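Molinate hydrolase (Gulosibacter molinativorax, PDB 4UB9) hydrolyses the thiocarbamate herbicide molinate and is a zinc-binding member of the amidohydrolase family. Local coordinates at residues A[330-335]-A[408-413]; A[448-453]-A[461-466]. All blocks are in the same frame, centred on the assembly; numbering follows the deposited sequence.

How the contacts relate
Well along the chain, after the strands that lead to the zinc ligands H282 and H302, strand 326-328 leads into helix 333-341 and gives one half of contact 1. The other half, the end of helix 400-410, comes after a largely helical excursion, so contact 1 closes a long loop, probably within the TIM-barrel part, as in amidohydrolases. Only then does contact 2 open: strand 447-450 passes through a connection with a short 3-10 segment at its end and pairs with strand 464-469. The two loops are in series, neither nested nor crossed, their nearest atoms about 8 Å apart. Helix 400-410 is shared: its end takes part in contact 1, and its side chains touch M461 and R462 of contact 2.

Contact 1: residues A[330-335]-A[408-413]; sequences PTTIAQ and MVEKGM
E410 and K411, where helix 400-410 runs out, reach the backbone of 330-335. E410, extended beyond CG, brings OE1 to I333 N at 2.8 Å; the bond is nearly straight (163°) and uses the syn lone pair of the carboxylate. E410 OE2 is hydrogen-bonded to Q406, which helps fix the rotation of the group. K411 bends at chi3 and chi4 so that NZ meets T331 O at 3.1 Å, in the carbonyl plane, while a water accepts from both NZ and T331 N; NZ is also hydrogen-bonded to H355 ND1, its strongest partner. The carboxylate lies at the start of helix 333-341, where T332 is the N-cap: its OG1, set between the backbone N and carbonyl carbon (chi1 62°), accepts from Q335 N and is hydrogen-bonded to E392 OE1. The negative E410 probably interacts favourably with this helix end. Helix 400-410 ends in a Schellman motif, with G412 at C-prime, M413 N bonded to M408 O and G412 N to V409 O. P330 CG meets M408 SD at 3.7 Å, the apolar side chains crossing at about a right angle, and P330 CB touches K411 CE. I333 CG1 and CD1 pack obliquely across E410, CG1 3.3 Å from OE1.

Contact 2: residues A[448-453]-A[461-466]; sequences VVLDQD and MRTLSH
L450 lays its CD2 against CD2 of L464 at 3.7 Å, the two side chains crossing obliquely, while its CD1 meets the sulfur of M461. CD2 of L464 also touches V448 CB, bridging two residues of strand 447-450. Beyond M461 lie strand 88-95 and helix 400-410. V449 and H466 project in the same direction from neighbouring strands, with their CB atoms 3.9 Å apart; V449 CB sits at the edge of the imidazole, whose ND1 is hydrogen-bonded to E473. Strand 464-469 pairs antiparallel with strand 447-450, itself paired with 88-95, in the mixed sheet away from the zinc site; a classic beta bulge sets S465 and H466 against V449. V449 N donates to H466 O at 3.0 Å, and V449 O receives S465 N at 2.8 Å with a C=O…N angle of 162°, plus a weak bond from H466 N. Past the bulge, O of T463, centre of an inverse gamma turn, accepts D451 N at 2.9 Å from above the carbonyl plane. Its OG1, between the backbone N and carbonyl carbon (chi1 65°), accepts a bond from Q452 N at 3.1 Å and, weakly, from D451 N, and is also hydrogen-bonded to N460 O. One threonine thus serves two successive amides where strand 447-450 gives way to loop, and K87, salt-bridged to D451 and hydrogen-bonded to S465 OG, would probably stabilise the ionised aspartate.

Contact 1: residues A[330-335]-A[408-413]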
loop_
_atom_site.group_PDB
_atom_site.type_symbol
_atom_site.label_atom_id
_atom_site.label_comp_id
_atom_site.label_asym_id
_atom_site.label_seq_id
_atom_site.Cartn_x
_atom_site.Cartn_y
_atom_site.Cartn_z
ATOM N N PRO A 330 9.272 17.356 24.729
ATOM C CA PRO A 330 10.533 17.495 24.093
ATOM C C PRO A 330 11.254 16.176 23.973
ATOM O O PRO A 330 10.875 15.141 24.505
ATOM C CB PRO A 330 11.272 18.385 25.064
ATOM C CG PRO A 330 10.837 17.824 26.375
ATOM C CD PRO A 330 9.385 17.524 26.191
ATOM N N THR A 331 12.365 16.304 23.318
ATOM C CA THR A 331 13.197 15.225 22.982
ATOM C C THR A 331 14.617 15.631 23.423
ATOM O O THR A 331 14.986 16.797 23.349
ATOM C CB THR A 331 13.035 15.061 21.486
ATOM O OG1 THR A 331 13.225 13.699 21.130
ATOM C CG2 THR A 331 13.886 15.987 20.773
ATOM N N THR A 332 15.374 14.695 23.976
ATOM C CA THR A 332 16.741 14.988 24.402
ATOM C C THR A 332 17.620 15.185 23.198
ATOM O O THR A 332 17.286 14.805 22.074
ATOM C CB THR A 332 17.356 13.866 25.234
ATOM O OG1 THR A 332 17.430 12.669 24.462
ATOM C CG2 THR A 332 16.564 13.598 26.478
ATOM N N ILE A 333 18.780 15.753 23.424
ATOM C CA ILE A 333 19.752 15.948 22.322
ATOM C C ILE A 333 20.088 14.649 21.597
ATOM O O ILE A 333 20.088 14.584 20.383
ATOM C CB ILE A 333 21.054 16.567 22.876
ATOM C CG1 ILE A 333 20.782 18.040 23.238
ATOM C CG2 ILE A 333 22.197 16.461 21.862
ATOM C CD1 ILE A 333 21.777 18.628 24.223
ATOM N N ALA A 334 20.331 13.608 22.389
ATOM C CA ALA A 334 20.749 12.314 21.869
ATOM C C ALA A 334 19.625 11.596 21.119
ATOM O O ALA A 334 19.803 11.096 20.010
ATOM C CB ALA A 334 21.247 11.433 22.988
ATOM N N GLN A 335 18.444 11.576 21.732
ATOM C CA GLN A 335 17.259 10.961 21.098
ATOM C C GLN A 335 16.948 11.629 19.764
ATOM O O GLN A 335 16.753 10.972 18.742
ATOM C CB GLN A 335 16.061 10.997 22.052
ATOM C CG GLN A 335 14.747 10.598 21.423
ATOM C CD GLN A 335 14.696 9.150 20.932
ATOM O OE1 GLN A 335 15.316 8.219 21.499
ATOM N NE2 GLN A 335 13.905 8.943 19.897
ATOM N N MET A 408 14.507 19.036 29.195
ATOM C CA MET A 408 14.154 20.452 29.414
ATOM C C MET A 408 15.377 21.216 29.969
ATOM O O MET A 408 15.709 22.278 29.502
ATOM C CB MET A 408 12.920 20.561 30.318
ATOM C CG MET A 408 11.626 20.120 29.619
ATOM S SD MET A 408 11.247 21.078 28.120
ATOM C CE MET A 408 10.230 22.361 28.819
ATOM N N VAL A 409 16.039 20.608 30.943
ATOM C CA VAL A 409 17.227 21.165 31.534
ATOM C C VAL A 409 18.304 21.329 30.481
ATOM O O VAL A 409 18.937 22.360 30.441
ATOM C CB VAL A 409 17.720 20.316 32.694
ATOM C CG1 VAL A 409 19.101 20.783 33.167
ATOM C CG2 VAL A 409 16.712 20.400 33.831
ATOM N N GLU A 410 18.496 20.355 29.586
ATOM C CA GLU A 410 19.429 20.545 28.420
ATOM C C GLU A 410 19.114 21.793 27.603
ATOM O O GLU A 410 19.969 22.376 26.981
ATOM C CB GLU A 410 19.390 19.367 27.426
ATOM C CG GLU A 410 19.971 18.048 27.923
ATOM C CD GLU A 410 19.727 16.855 26.975
ATOM O OE1 GLU A 410 19.096 17.012 25.897
ATOM O OE2 GLU A 410 20.129 15.742 27.368
ATOM N N LYS A 411 17.857 22.150 27.545
ATOM C CA LYS A 411 17.460 23.323 26.782
ATOM C C LYS A 411 17.479 24.595 27.604
ATOM O O LYS A 411 16.990 25.615 27.154
ATOM C CB LYS A 411 16.047 23.140 26.237
ATOM C CG LYS A 411 15.937 22.031 25.213
ATOM C CD LYS A 411 14.482 21.836 24.835
ATOM C CE LYS A 411 14.147 20.376 24.612
ATOM N NZ LYS A 411 14.767 19.879 23.383
ATOM N N GLY A 412 17.962 24.517 28.838
ATOM C CA GLY A 412 18.125 25.722 29.682
ATOM C C GLY A 412 17.142 25.847 30.825
ATOM O O GLY A 412 17.166 26.812 31.550
ATOM N N MET A 413 16.284 24.863 31.018
ATOM C CA MET A 413 15.360 24.985 32.104
ATOM C C MET A 413 16.109 24.803 33.403
ATOM O O MET A 413 17.017 24.004 33.519
ATOM C CB MET A 413 14.225 23.971 32.030
ATOM C CG MET A 413 12.981 24.390 32.821
ATOM S SD MET A 413 11.617 23.211 32.713
ATOM C CE MET A 413 10.244 24.205 33.267
HETATM O O HOH W 1 12.534 19.014 21.679
#

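Contact 2: residues A[448-453]-A[461-466]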
loop_
_atom_site.group_PDB
_atom_site.type_symbol
_atom_site.label_atom_id
_atom_site.label_comp_id
_atom_site.label_asym_id
_atom_site.label_seq_id
_atom_site.Cartn_x
_atom_site.Cartn_y
_atom_site.Cartn_z
ATOM N N VAL A 448 8.062 10.932 47.581
ATOM C CA VAL A 448 9.172 10.116 47.175
ATOM C C VAL A 448 10.465 10.583 47.837
ATOM O O VAL A 448 10.611 11.767 48.173
ATOM C CB VAL A 448 9.367 10.063 45.664
ATOM C CG1 VAL A 448 8.083 9.613 45.031
ATOM C CG2 VAL A 448 9.825 11.380 45.091
ATOM N N VAL A 449 11.404 9.651 47.980
ATOM C CA VAL A 449 12.682 9.923 48.605
ATOM C C VAL A 449 13.776 9.522 47.655
ATOM O O VAL A 449 13.803 8.378 47.196
ATOM C CB VAL A 449 12.832 9.133 49.921
ATOM C CG1 VAL A 449 14.182 9.414 50.560
ATOM C CG2 VAL A 449 11.710 9.481 50.896
ATOM N N LEU A 450 14.678 10.459 47.372
ATOM C CA LEU A 450 15.833 10.227 46.517
ATOM C C LEU A 450 17.137 10.203 47.303
ATOM O O LEU A 450 17.286 10.885 48.304
ATOM C CB LEU A 450 15.961 11.330 45.492
ATOM C CG LEU A 450 14.724 11.718 44.702
ATOM C CD1 LEU A 450 15.053 12.893 43.804
ATOM C CD2 LEU A 450 14.260 10.552 43.863
ATOM N N ASP A 451 18.105 9.459 46.785
ATOM C CA ASP A 451 19.429 9.324 47.424
ATOM C C ASP A 451 20.408 10.386 47.041
ATOM O O ASP A 451 21.398 10.575 47.707
ATOM C CB ASP A 451 20.081 8.010 47.019
ATOM C CG ASP A 451 19.453 6.844 47.686
ATOM O OD1 ASP A 451 18.691 7.059 48.643
ATOM O OD2 ASP A 451 19.673 5.709 47.224
ATOM N N GLN A 452 20.170 11.029 45.917
ATOM C CA GLN A 452 21.036 12.093 45.491
ATOM C C GLN A 452 20.270 13.323 45.119
ATOM O O GLN A 452 19.047 13.294 45.025
ATOM C CB GLN A 452 21.917 11.633 44.373
ATOM C CG GLN A 452 22.950 10.663 44.895
ATOM C CD GLN A 452 23.707 10.038 43.761
ATOM O OE1 GLN A 452 24.487 10.696 43.072
ATOM N NE2 GLN A 452 23.513 8.750 43.575
ATOM N N ASP A 453 21.011 14.418 44.941
ATOM C CA ASP A 453 20.459 15.755 44.846
ATOM C C ASP A 453 20.004 16.092 43.424
ATOM O O ASP A 453 20.822 16.336 42.524
ATOM C CB ASP A 453 21.489 16.786 45.301
ATOM C CG ASP A 453 20.917 18.209 45.391
ATOM O OD1 ASP A 453 19.679 18.403 45.363
ATOM O OD2 ASP A 453 21.717 19.141 45.520
ATOM N N MET A 461 17.105 12.507 39.685
ATOM C CA MET A 461 15.676 12.180 39.876
ATOM C C MET A 461 15.441 10.668 39.829
ATOM O O MET A 461 14.499 10.154 40.446
ATOM C CB MET A 461 14.809 12.862 38.812
ATOM C CG MET A 461 14.675 14.378 38.948
ATOM S SD MET A 461 13.816 14.849 40.449
ATOM C CE MET A 461 12.198 14.096 40.230
ATOM N N ARG A 462 16.328 9.980 39.132
ATOM C CA ARG A 462 16.232 8.523 39.028
ATOM C C ARG A 462 16.617 7.787 40.318
ATOM O O ARG A 462 16.390 6.615 40.408
ATOM C CB ARG A 462 17.097 8.001 37.902
ATOM C CG ARG A 462 16.604 8.403 36.530
ATOM C CD ARG A 462 17.664 8.116 35.471
ATOM N NE ARG A 462 17.239 8.461 34.105
ATOM C CZ ARG A 462 16.461 7.709 33.320
ATOM N NH1 ARG A 462 15.986 6.567 33.753
ATOM N NH2 ARG A 462 16.170 8.103 32.094
ATOM N N THR A 463 17.227 8.463 41.281
ATOM C CA THR A 463 17.858 7.770 42.436
ATOM C C THR A 463 16.834 7.467 43.525
ATOM O O THR A 463 17.113 7.620 44.717
ATOM C CB THR A 463 19.045 8.559 43.030
ATOM O OG1 THR A 463 18.558 9.786 43.595
ATOM C CG2 THR A 463 20.074 8.862 41.969
ATOM N N LEU A 464 15.681 6.948 43.111
ATOM C CA LEU A 464 14.589 6.634 44.055
ATOM C C LEU A 464 14.925 5.566 45.079
ATOM O O LEU A 464 15.312 4.497 44.713
ATOM C CB LEU A 464 13.368 6.117 43.317
ATOM C CG LEU A 464 12.498 7.140 42.613
ATOM C CD1 LEU A 464 11.556 6.405 41.663
ATOM C CD2 LEU A 464 11.718 7.936 43.640
ATOM N N SER A 465 14.715 5.881 46.345
ATOM C CA SER A 465 14.895 4.946 47.464
ATOM C C SER A 465 13.609 4.507 48.040
ATOM O O SER A 465 13.498 3.395 48.490
ATOM C CB SER A 465 15.592 5.618 48.657
ATOM O OG SER A 465 16.912 5.926 48.346
ATOM N N HIS A 466 12.644 5.420 48.097
ATOM C CA HIS A 466 11.347 5.134 48.708
ATOM C C HIS A 466 10.234 5.799 47.944
ATOM O O HIS A 466 10.374 6.914 47.439
ATOM C CB HIS A 466 11.296 5.588 50.161
ATOM C CG HIS A 466 12.347 4.954 51.011
ATOM N ND1 HIS A 466 12.121 3.799 51.733
ATOM C CD2 HIS A 466 13.650 5.272 51.204
ATOM C CE1 HIS A 466 13.238 3.447 52.347
ATOM N NE2 HIS A 466 14.181 4.317 52.033
#